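Local coordinates for lantibiotic dehydratase (Microbispora corallina, PDB 5EHK), which probably dehydrates serine and threonine residues of the NAI-107 precursor peptide, using glutamyl-tRNA to glutamylate them before glutamate is eliminated, at residues P5-D10 / E791-H796; M174-S179 / R357-H362. All blocks are in the same frame, centred on the assembly; numbering follows the deposited sequence.

Interaction 1 of 2, residues P5-D10 / E791-H796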
ATOM      1  N   PRO A   5       5.206  24.977  27.372  1.00 30.15           N
ATOM      2  CA  PRO A   5       5.610  25.626  26.123  1.00 21.79           C
ATOM      3  C   PRO A   5       4.438  26.375  25.496  1.00 22.26           C
ATOM      4  O   PRO A   5       4.654  27.170  24.587  1.00 22.15           O
ATOM      5  CB  PRO A   5       6.005  24.452  25.231  1.00 17.87           C
ATOM      6  CG  PRO A   5       5.197  23.312  25.734  1.00 20.61           C
ATOM      7  CD  PRO A   5       5.104  23.513  27.222  1.00 26.11           C
ATOM      8  N   PHE A   6       3.222  26.146  25.978  1.00 17.30           N
ATOM      9  CA  PHE A   6       2.083  26.932  25.506  1.00 23.77           C
ATOM     10  C   PHE A   6       1.584  27.868  26.612  1.00 27.02           C
ATOM     11  O   PHE A   6       1.619  27.509  27.797  1.00 26.24           O
ATOM     12  CB  PHE A   6       0.931  26.035  25.018  1.00 20.86           C
ATOM     13  CG  PHE A   6       1.335  25.059  23.957  1.00 19.20           C
ATOM     14  CD1 PHE A   6       1.639  25.493  22.676  1.00 17.00           C
ATOM     15  CD2 PHE A   6       1.423  23.708  24.247  1.00 19.24           C
ATOM     16  CE1 PHE A   6       2.020  24.602  21.702  1.00 17.10           C
ATOM     17  CE2 PHE A   6       1.803  22.807  23.288  1.00 18.69           C
ATOM     18  CZ  PHE A   6       2.108  23.257  22.002  1.00 21.99           C
ATOM     19  N   ARG A   7       1.147  29.064  26.213  1.00 23.73           N
ATOM     20  CA  ARG A   7       0.490  30.012  27.103  1.00 22.47           C
ATOM     21  C   ARG A   7      -0.898  30.268  26.525  1.00 19.25           C
ATOM     22  O   ARG A   7      -1.017  30.609  25.357  1.00 16.42           O
ATOM     23  CB  ARG A   7       1.275  31.331  27.120  1.00 25.27           C
ATOM     24  CG  ARG A   7       0.611  32.483  27.903  1.00 27.82           C
ATOM     25  CD  ARG A   7       1.246  33.869  27.591  1.00 27.86           C
ATOM     26  NE  ARG A   7       2.694  33.914  27.802  1.00 34.57           N
ATOM     27  CZ  ARG A   7       3.281  34.261  28.944  1.00 31.83           C
ATOM     28  NH1 ARG A   7       2.535  34.592  29.991  1.00 29.11           N
ATOM     29  NH2 ARG A   7       4.612  34.251  29.045  1.00 25.56           N
ATOM     30  N   ALA A   8      -1.947  30.122  27.332  1.00 22.00           N
ATOM     31  CA  ALA A   8      -3.311  30.425  26.876  1.00 21.88           C
ATOM     32  C   ALA A   8      -3.564  31.930  26.796  1.00 24.82           C
ATOM     33  O   ALA A   8      -2.877  32.729  27.441  1.00 30.34           O
ATOM     34  CB  ALA A   8      -4.350  29.764  27.778  1.00 20.64           C
ATOM     35  N   TRP A   9      -4.533  32.310  25.974  1.00 24.76           N
ATOM     36  CA  TRP A   9      -4.990  33.699  25.865  1.00 27.87           C
ATOM     37  C   TRP A   9      -5.676  34.152  27.143  1.00 33.09           C
ATOM     38  O   TRP A   9      -6.130  33.323  27.924  1.00 35.95           O
ATOM     39  CB  TRP A   9      -6.006  33.823  24.735  1.00 27.82           C
ATOM     40  CG  TRP A   9      -5.454  33.931  23.363  1.00 22.33           C
ATOM     41  CD1 TRP A   9      -4.152  33.780  22.971  1.00 23.16           C
ATOM     42  CD2 TRP A   9      -6.198  34.228  22.184  1.00 17.93           C
ATOM     43  NE1 TRP A   9      -4.044  33.979  21.612  1.00 20.97           N
ATOM     44  CE2 TRP A   9      -5.292  34.241  21.107  1.00 18.03           C
ATOM     45  CE3 TRP A   9      -7.541  34.493  21.939  1.00 17.23           C
ATOM     46  CZ2 TRP A   9      -5.687  34.505  19.807  1.00 16.33           C
ATOM     47  CZ3 TRP A   9      -7.935  34.756  20.650  1.00 21.48           C
ATOM     48  CH2 TRP A   9      -7.009  34.760  19.596  1.00 20.00           C
ATOM     49  N   ASP A  10      -5.797  35.462  27.341  1.00 36.17           N
ATOM     50  CA  ASP A  10      -6.530  35.955  28.504  1.00 34.67           C
ATOM     51  C   ASP A  10      -8.006  35.639  28.356  1.00 37.33           C
ATOM     52  O   ASP A  10      -8.635  35.175  29.306  1.00 38.57           O
ATOM     53  CB  ASP A  10      -6.420  37.476  28.643  1.00 38.43           C
ATOM     54  CG  ASP A  10      -5.055  37.937  29.092  1.00 34.73           C
ATOM     55  OD1 ASP A  10      -4.276  37.109  29.605  1.00 29.78           O
ATOM     56  OD2 ASP A  10      -4.790  39.151  28.965  1.00 40.47           O
ATOM     57  N   GLU A 791      -0.825  29.919  22.412  1.00 12.94           N
ATOM     58  CA  GLU A 791       0.245  30.224  21.462  1.00 13.01           C
ATOM     59  C   GLU A 791       1.550  29.680  21.990  1.00 19.51           C
ATOM     60  O   GLU A 791       1.686  29.469  23.195  1.00 21.15           O
ATOM     61  CB  GLU A 791       0.405  31.730  21.249  1.00 11.78           C
ATOM     62  CG  GLU A 791      -0.858  32.460  20.840  1.00 16.33           C
ATOM     63  CD  GLU A 791      -0.637  33.963  20.644  1.00 20.06           C
ATOM     64  OE1 GLU A 791       0.480  34.455  20.945  1.00 18.86           O
ATOM     65  OE2 GLU A 791      -1.568  34.638  20.140  1.00 19.77           O
ATOM     66  N   ARG A 792       2.519  29.463  21.105  1.00 16.68           N
ATOM     67  CA  ARG A 792       3.852  29.121  21.565  1.00 15.42           C
ATOM     68  C   ARG A 792       4.327  30.222  22.519  1.00 20.72           C
ATOM     69  O   ARG A 792       4.287  31.405  22.169  1.00 23.70           O
ATOM     70  CB  ARG A 792       4.792  28.994  20.381  1.00 15.72           C
ATOM     71  CG  ARG A 792       6.171  28.454  20.742  1.00 19.81           C
ATOM     72  CD  ARG A 792       7.089  28.314  19.507  1.00 18.92           C
ATOM     73  NE  ARG A 792       7.144  29.534  18.702  1.00 19.24           N
ATOM     74  CZ  ARG A 792       6.641  29.645  17.479  1.00 17.11           C
ATOM     75  NH1 ARG A 792       6.065  28.600  16.906  1.00 15.67           N
ATOM     76  NH2 ARG A 792       6.728  30.796  16.823  1.00 17.99           N
ATOM     77  N   ARG A 793       4.736  29.836  23.729  1.00 24.50           N
ATOM     78  CA  ARG A 793       5.178  30.792  24.765  1.00 22.94           C
ATOM     79  C   ARG A 793       6.418  31.572  24.302  1.00 15.10           C
ATOM     80  O   ARG A 793       6.383  32.794  24.228  1.00 18.23           O
ATOM     81  CB  ARG A 793       5.420  30.069  26.116  1.00 23.33           C
ATOM     82  CG  ARG A 793       5.650  30.980  27.338  1.00 18.82           C
ATOM     83  CD  ARG A 793       5.706  30.200  28.674  1.00 16.86           C
ATOM     84  NE  ARG A 793       4.406  29.631  29.021  1.00 22.29           N
ATOM     85  CZ  ARG A 793       3.455  30.275  29.696  1.00 27.76           C
ATOM     86  NH1 ARG A 793       3.660  31.515  30.113  1.00 25.91           N
ATOM     87  NH2 ARG A 793       2.288  29.692  29.938  1.00 27.54           N
ATOM     88  N   ASP A 794       7.474  30.850  23.936  1.00 16.57           N
ATOM     89  CA  ASP A 794       8.682  31.433  23.365  1.00 17.49           C
ATOM     90  C   ASP A 794       8.397  31.715  21.909  1.00 22.19           C
ATOM     91  O   ASP A 794       8.519  30.835  21.061  1.00 23.87           O
ATOM     92  CB  ASP A 794       9.852  30.465  23.442  1.00 12.65           C
ATOM     93  CG  ASP A 794      11.065  30.951  22.666  1.00 26.32           C
ATOM     94  OD1 ASP A 794      11.084  32.134  22.244  1.00 26.57           O
ATOM     95  OD2 ASP A 794      12.018  30.152  22.481  1.00 31.27           O
ATOM     96  N   ARG A 795       8.041  32.956  21.624  1.00 21.14           N
ATOM     97  CA  ARG A 795       7.429  33.289  20.357  1.00 23.32           C
ATOM     98  C   ARG A 795       8.395  33.350  19.156  1.00 23.01           C
ATOM     99  O   ARG A 795       7.940  33.324  18.011  1.00 26.21           O
ATOM    100  CB  ARG A 795       6.670  34.609  20.492  1.00 21.66           C
ATOM    101  CG  ARG A 795       7.588  35.832  20.403  1.00 29.56           C
ATOM    102  CD  ARG A 795       7.101  36.767  19.299  1.00 26.95           C
ATOM    103  NE  ARG A 795       5.647  36.830  19.369  1.00 28.09           N
ATOM    104  CZ  ARG A 795       4.848  37.185  18.367  1.00 29.82           C
ATOM    105  NH1 ARG A 795       5.356  37.531  17.182  1.00 20.55           N
ATOM    106  NH2 ARG A 795       3.527  37.195  18.572  1.00 30.66           N
ATOM    107  N   HIS A 796       9.702  33.433  19.388  1.00 20.40           N
ATOM    108  CA  HIS A 796      10.628  33.669  18.272  1.00 21.33           C
ATOM    109  C   HIS A 796      10.565  32.527  17.239  1.00 25.11           C
ATOM    110  O   HIS A 796      10.293  31.368  17.597  1.00 22.62           O
ATOM    111  CB  HIS A 796      12.061  33.890  18.760  1.00 16.97           C
ATOM    112  CG  HIS A 796      12.844  32.630  18.893  1.00 22.03           C
ATOM    113  ND1 HIS A 796      12.678  31.760  19.949  1.00 25.99           N
ATOM    114  CD2 HIS A 796      13.780  32.074  18.088  1.00 24.56           C
ATOM    115  CE1 HIS A 796      13.483  30.725  19.792  1.00 28.66           C
ATOM    116  NE2 HIS A 796      14.161  30.888  18.667  1.00 26.73           N
TER
HETATM  117  O   HOH W   1       7.265  28.097  24.370  1.00 15.52           O
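The start of strand 6-17 pairs antiparallel with the end of strand 785-792, and Arg7 and Glu791 form the hydrogen-bonded pair at the heart of this contact, with both of its backbone bonds made. Arg7 N gives its hydrogen to Glu791 O at 3.1 Å, nearly along the C=O axis, and Glu791 N returns one to Arg7 O at 3.0 Å. One step on, Phe6 faces Arg792 as a non-hydrogen-bonded pair, their side chains diverging. Past the end of strand 785-792 the chain stays close: Arg793 N reaches Pro5 O at 2.8 Å, almost straight at 171°. Water 1 donates to that same carbonyl oxygen and accepts from Asp794 N, so two donors grip Pro5 O.

The side chains of Arg7 and Glu791 lie on the same face. Glu791, extended beyond CG, runs out to the indole edge of Trp9, where Trp9 NE1 donates to Glu791 OE2 at 3.0 Å; the acceptor is in the ring plane, but the carboxylate is turned 75° from the indole and is met from above its own plane. Arg793, with CG anti to its backbone N and a bend at chi3, folds back over Arg7. Its NH1 sits over the centre of the Arg7 guanidinium, 3.0 Å from Arg7 CZ, the two planes 54° apart. Arg793 NH2 donates to Phe6 O at 3.1 Å, tilted out of the guanidinium plane.

Further out, Glu387 of helix 380-395 forms a salt bridge with Arg793 NH2 and accepts from Ala8 N, while Ser4 O takes Arg793 NE. On Trp9, Arg554 of helix 545-556 makes a cation-pi contact. Two like-charged guanidinium groups thus lie against each other, and the negative charge of Glu387 probably offsets part of their repulsion.

Interaction 2 of 2, residues M174-S179 / R357-H362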
ATOM      1  N   MET A 174     -26.049  32.297   2.523  1.00 31.44           N
ATOM      2  CA  MET A 174     -25.219  32.612   1.352  1.00 31.67           C
ATOM      3  C   MET A 174     -25.771  32.048   0.051  1.00 33.39           C
ATOM      4  O   MET A 174     -25.743  32.713  -0.981  1.00 30.16           O
ATOM      5  CB  MET A 174     -23.776  32.158   1.548  1.00 25.55           C
ATOM      6  CG  MET A 174     -22.958  33.098   2.389  1.00 26.14           C
ATOM      7  SD  MET A 174     -22.783  34.687   1.548  1.00 24.41           S
ATOM      8  CE  MET A 174     -22.034  34.164   0.019  1.00 33.35           C
ATOM      9  N   GLU A 175     -26.260  30.817   0.108  1.00 34.31           N
ATOM     10  CA  GLU A 175     -26.854  30.195  -1.052  1.00 32.47           C
ATOM     11  C   GLU A 175     -28.037  31.037  -1.510  1.00 39.07           C
ATOM     12  O   GLU A 175     -28.193  31.314  -2.697  1.00 42.47           O
ATOM     13  CB  GLU A 175     -27.279  28.768  -0.718  1.00 37.28           C
ATOM     14  CG  GLU A 175     -27.422  27.886  -1.929  1.00 44.33           C
ATOM     15  CD  GLU A 175     -27.293  26.413  -1.596  1.00 49.34           C
ATOM     16  OE1 GLU A 175     -26.607  26.101  -0.603  1.00 50.28           O
ATOM     17  OE2 GLU A 175     -27.843  25.568  -2.339  1.00 57.32           O
ATOM     18  N   TRP A 176     -28.848  31.475  -0.550  1.00 40.83           N
ATOM     19  CA  TRP A 176     -29.994  32.340  -0.832  1.00 38.19           C
ATOM     20  C   TRP A 176     -29.549  33.678  -1.433  1.00 33.79           C
ATOM     21  O   TRP A 176     -30.020  34.075  -2.496  1.00 33.71           O
ATOM     22  CB  TRP A 176     -30.859  32.535   0.432  1.00 37.98           C
ATOM     23  CG  TRP A 176     -32.054  33.441   0.234  1.00 42.44           C
ATOM     24  CD1 TRP A 176     -33.268  33.097  -0.295  1.00 48.23           C
ATOM     25  CD2 TRP A 176     -32.136  34.838   0.544  1.00 36.31           C
ATOM     26  NE1 TRP A 176     -34.098  34.191  -0.325  1.00 48.06           N
ATOM     27  CE2 TRP A 176     -33.424  35.272   0.180  1.00 45.57           C
ATOM     28  CE3 TRP A 176     -31.247  35.759   1.097  1.00 35.54           C
ATOM     29  CZ2 TRP A 176     -33.842  36.588   0.352  1.00 49.87           C
ATOM     30  CZ3 TRP A 176     -31.661  37.063   1.262  1.00 42.09           C
ATOM     31  CH2 TRP A 176     -32.949  37.466   0.896  1.00 45.67           C
ATOM     32  N   LEU A 177     -28.648  34.370  -0.749  1.00 29.68           N
ATOM     33  CA  LEU A 177     -28.180  35.669  -1.217  1.00 34.03           C
ATOM     34  C   LEU A 177     -27.541  35.604  -2.601  1.00 39.66           C
ATOM     35  O   LEU A 177     -27.706  36.518  -3.408  1.00 41.03           O
ATOM     36  CB  LEU A 177     -27.196  36.287  -0.227  1.00 33.13           C
ATOM     37  CG  LEU A 177     -26.663  37.645  -0.675  1.00 31.20           C
ATOM     38  CD1 LEU A 177     -27.812  38.632  -0.804  1.00 29.10           C
ATOM     39  CD2 LEU A 177     -25.597  38.159   0.298  1.00 30.40           C
ATOM     40  N   LEU A 178     -26.819  34.525  -2.880  1.00 39.21           N
ATOM     41  CA  LEU A 178     -26.155  34.400  -4.170  1.00 37.85           C
ATOM     42  C   LEU A 178     -27.142  34.300  -5.340  1.00 41.42           C
ATOM     43  O   LEU A 178     -26.879  34.841  -6.414  1.00 43.16           O
ATOM     44  CB  LEU A 178     -25.134  33.248  -4.165  1.00 34.92           C
ATOM     45  CG  LEU A 178     -23.835  33.574  -3.408  1.00 27.95           C
ATOM     46  CD1 LEU A 178     -23.021  32.326  -3.104  1.00 19.34           C
ATOM     47  CD2 LEU A 178     -22.996  34.615  -4.141  1.00 23.99           C
ATOM     48  N   SER A 179     -28.284  33.647  -5.130  1.00 41.13           N
ATOM     49  CA  SER A 179     -29.342  33.633  -6.152  1.00 45.55           C
ATOM     50  C   SER A 179     -29.732  35.036  -6.614  1.00 46.42           C
ATOM     51  O   SER A 179     -29.968  35.269  -7.804  1.00 46.26           O
ATOM     52  CB  SER A 179     -30.575  32.849  -5.698  1.00 46.13           C
ATOM     53  OG  SER A 179     -30.334  31.452  -5.777  1.00 51.05           O
ATOM     54  N   ARG A 357     -38.869  35.210   0.962  1.00 50.41           N
ATOM     55  CA  ARG A 357     -39.561  34.376  -0.023  1.00 56.12           C
ATOM     56  C   ARG A 357     -40.022  35.191  -1.226  1.00 51.13           C
ATOM     57  O   ARG A 357     -40.226  34.646  -2.321  1.00 49.90           O
ATOM     58  CB  ARG A 357     -40.763  33.651   0.602  1.00 58.78           C
ATOM     59  CG  ARG A 357     -40.397  32.574   1.605  1.00 59.07           C
ATOM     60  CD  ARG A 357     -41.615  31.775   2.039  1.00 62.64           C
ATOM     61  NE  ARG A 357     -42.236  31.074   0.917  1.00 72.43           N
ATOM     62  CZ  ARG A 357     -41.830  29.895   0.445  1.00 76.18           C
ATOM     63  NH1 ARG A 357     -40.799  29.265   1.000  1.00 73.63           N
ATOM     64  NH2 ARG A 357     -42.457  29.338  -0.585  1.00 69.53           N
ATOM     65  N   ARG A 358     -40.223  36.489  -1.008  1.00 44.77           N
ATOM     66  CA  ARG A 358     -40.601  37.385  -2.093  1.00 52.26           C
ATOM     67  C   ARG A 358     -39.441  37.500  -3.071  1.00 57.44           C
ATOM     68  O   ARG A 358     -39.607  37.350  -4.284  1.00 55.11           O
ATOM     69  CB  ARG A 358     -41.015  38.759  -1.555  1.00 52.52           C
ATOM     70  CG  ARG A 358     -42.530  38.995  -1.610  1.00 50.50           C
ATOM     71  CD  ARG A 358     -42.932  40.258  -0.874  1.00 48.70           C
ATOM     72  NE  ARG A 358     -42.966  40.076   0.574  1.00 51.22           N
ATOM     73  CZ  ARG A 358     -42.585  41.003   1.450  1.00 57.68           C
ATOM     74  NH1 ARG A 358     -42.132  42.177   1.019  1.00 47.03           N
ATOM     75  NH2 ARG A 358     -42.647  40.751   2.756  1.00 55.30           N
ATOM     76  N   VAL A 359     -38.261  37.744  -2.512  1.00 60.76           N
ATOM     77  CA  VAL A 359     -37.023  37.772  -3.267  1.00 53.98           C
ATOM     78  C   VAL A 359     -36.823  36.459  -3.989  1.00 48.78           C
ATOM     79  O   VAL A 359     -36.578  36.438  -5.190  1.00 56.13           O
ATOM     80  CB  VAL A 359     -35.836  37.967  -2.320  1.00 55.38           C
ATOM     81  CG1 VAL A 359     -34.521  37.659  -3.024  1.00 53.36           C
ATOM     82  CG2 VAL A 359     -35.850  39.376  -1.751  1.00 56.64           C
ATOM     83  N   HIS A 360     -36.980  35.365  -3.254  1.00 52.62           N
ATOM     84  CA  HIS A 360     -36.852  34.015  -3.803  1.00 61.77           C
ATOM     85  C   HIS A 360     -37.180  33.000  -2.712  1.00 62.94           C
ATOM     86  O   HIS A 360     -36.611  33.053  -1.616  1.00 62.84           O
ATOM     87  CB  HIS A 360     -35.422  33.759  -4.302  1.00 61.57           C
ATOM     88  CG  HIS A 360     -35.189  32.356  -4.774  1.00 66.32           C
ATOM     89  ND1 HIS A 360     -35.948  31.768  -5.765  1.00 62.58           N
ATOM     90  CD2 HIS A 360     -34.301  31.415  -4.369  1.00 66.22           C
ATOM     91  CE1 HIS A 360     -35.525  30.529  -5.961  1.00 67.68           C
ATOM     92  NE2 HIS A 360     -34.531  30.288  -5.125  1.00 69.31           N
ATOM     93  N   PRO A 361     -38.093  32.063  -3.012  1.00 61.87           N
ATOM     94  CA  PRO A 361     -38.490  31.065  -2.014  1.00 65.18           C
ATOM     95  C   PRO A 361     -37.383  30.049  -1.781  1.00 56.66           C
ATOM     96  O   PRO A 361     -37.068  29.293  -2.693  1.00 56.57           O
ATOM     97  CB  PRO A 361     -39.710  30.393  -2.661  1.00 71.94           C
ATOM     98  CG  PRO A 361     -39.545  30.629  -4.132  1.00 67.10           C
ATOM     99  CD  PRO A 361     -38.883  31.962  -4.251  1.00 61.29           C
ATOM    100  N   HIS A 362     -36.797  30.044  -0.586  1.00 58.47           N
ATOM    101  CA  HIS A 362     -35.767  29.061  -0.245  1.00 55.63           C
ATOM    102  C   HIS A 362     -36.061  28.323   1.054  1.00 50.36           C
ATOM    103  O   HIS A 362     -36.566  28.919   2.006  1.00 54.82           O
ATOM    104  CB  HIS A 362     -34.394  29.728  -0.142  1.00 54.26           C
ATOM    105  CG  HIS A 362     -33.253  28.756  -0.134  1.00 52.33           C
ATOM    106  ND1 HIS A 362     -32.171  28.883   0.709  1.00 48.06           N
ATOM    107  CD2 HIS A 362     -33.023  27.649  -0.882  1.00 50.82           C
ATOM    108  CE1 HIS A 362     -31.326  27.891   0.484  1.00 52.96           C
ATOM    109  NE2 HIS A 362     -31.820  27.131  -0.478  1.00 51.82           N
TER
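The end of helix 346-359 meets the first turns of helix 174-185 here, with the indole of Trp176 bridging the two. Its CG lies anti to the backbone N (chi1 179°), which carries the ring across to the other segment, and chi2 of 82° turns the N-H edge toward the backbone just beyond the helix end. Trp176 NE1 donates to His360 O at 3.0 Å. The oxygen lies in the ring plane, and the N-H approaches in the carbonyl plane on a lone pair, although the bond is bent to 146° at the hydrogen. Thr356 O is a second acceptor for NE1, so the one indole N-H is shared between two carbonyls of the chain that is finishing its helix.

His360 is the first residue to leave helical backbone angles. On the benzo side of the indole, Val359 brings CG1 to 3.6 Å from CZ2 of Trp176, the two side chains crossing at about a right angle. On the pyrrole side, His362 puts its CB at the ring edge, 3.6 Å from Trp176 CD1, while its imidazole ND1 lies 3.9 Å from Trp176 CB. A turn later on helix 174-185, Ser179 CB approaches His360 CD2 at 4.2 Å.

Asp173 OD2 accepts from Trp176 N at the start of helix 174-185, and the His362 side chain also touches Asp173. Helix 318-339 covers Trp176 and Val359: Leu327 and Val330 pack on the first, Leu323 and Ala326 on the second. Leu177 turns away to helix 294-306, so helix 174-185 packs against both helices. Beyond His362 the chain enters strand 366-379, which pairs with strand 167-172 leading into helix 174-185.

Interaction 1 joins strands 6-17 and 785-792, its segments 781 residues apart along the chain, and interaction 2 is nested inside the loop it closes. Their centres are 44 Å apart and their nearest atoms about 24 Å, so they do not touch. Both are partly buried. In 5-10/791-796, strand pairing and charged side chains carry the contact, and Arg7 is exposed; in 174-179/357-362, one buried indole does most of the work, with a single hydrogen bond across, and a valine and two histidines beside it. The elements held differ, strands in one and helix ends in the other, yet strands 6-17 and 366-379, the latter following interaction 2, both pair with strand 147-155.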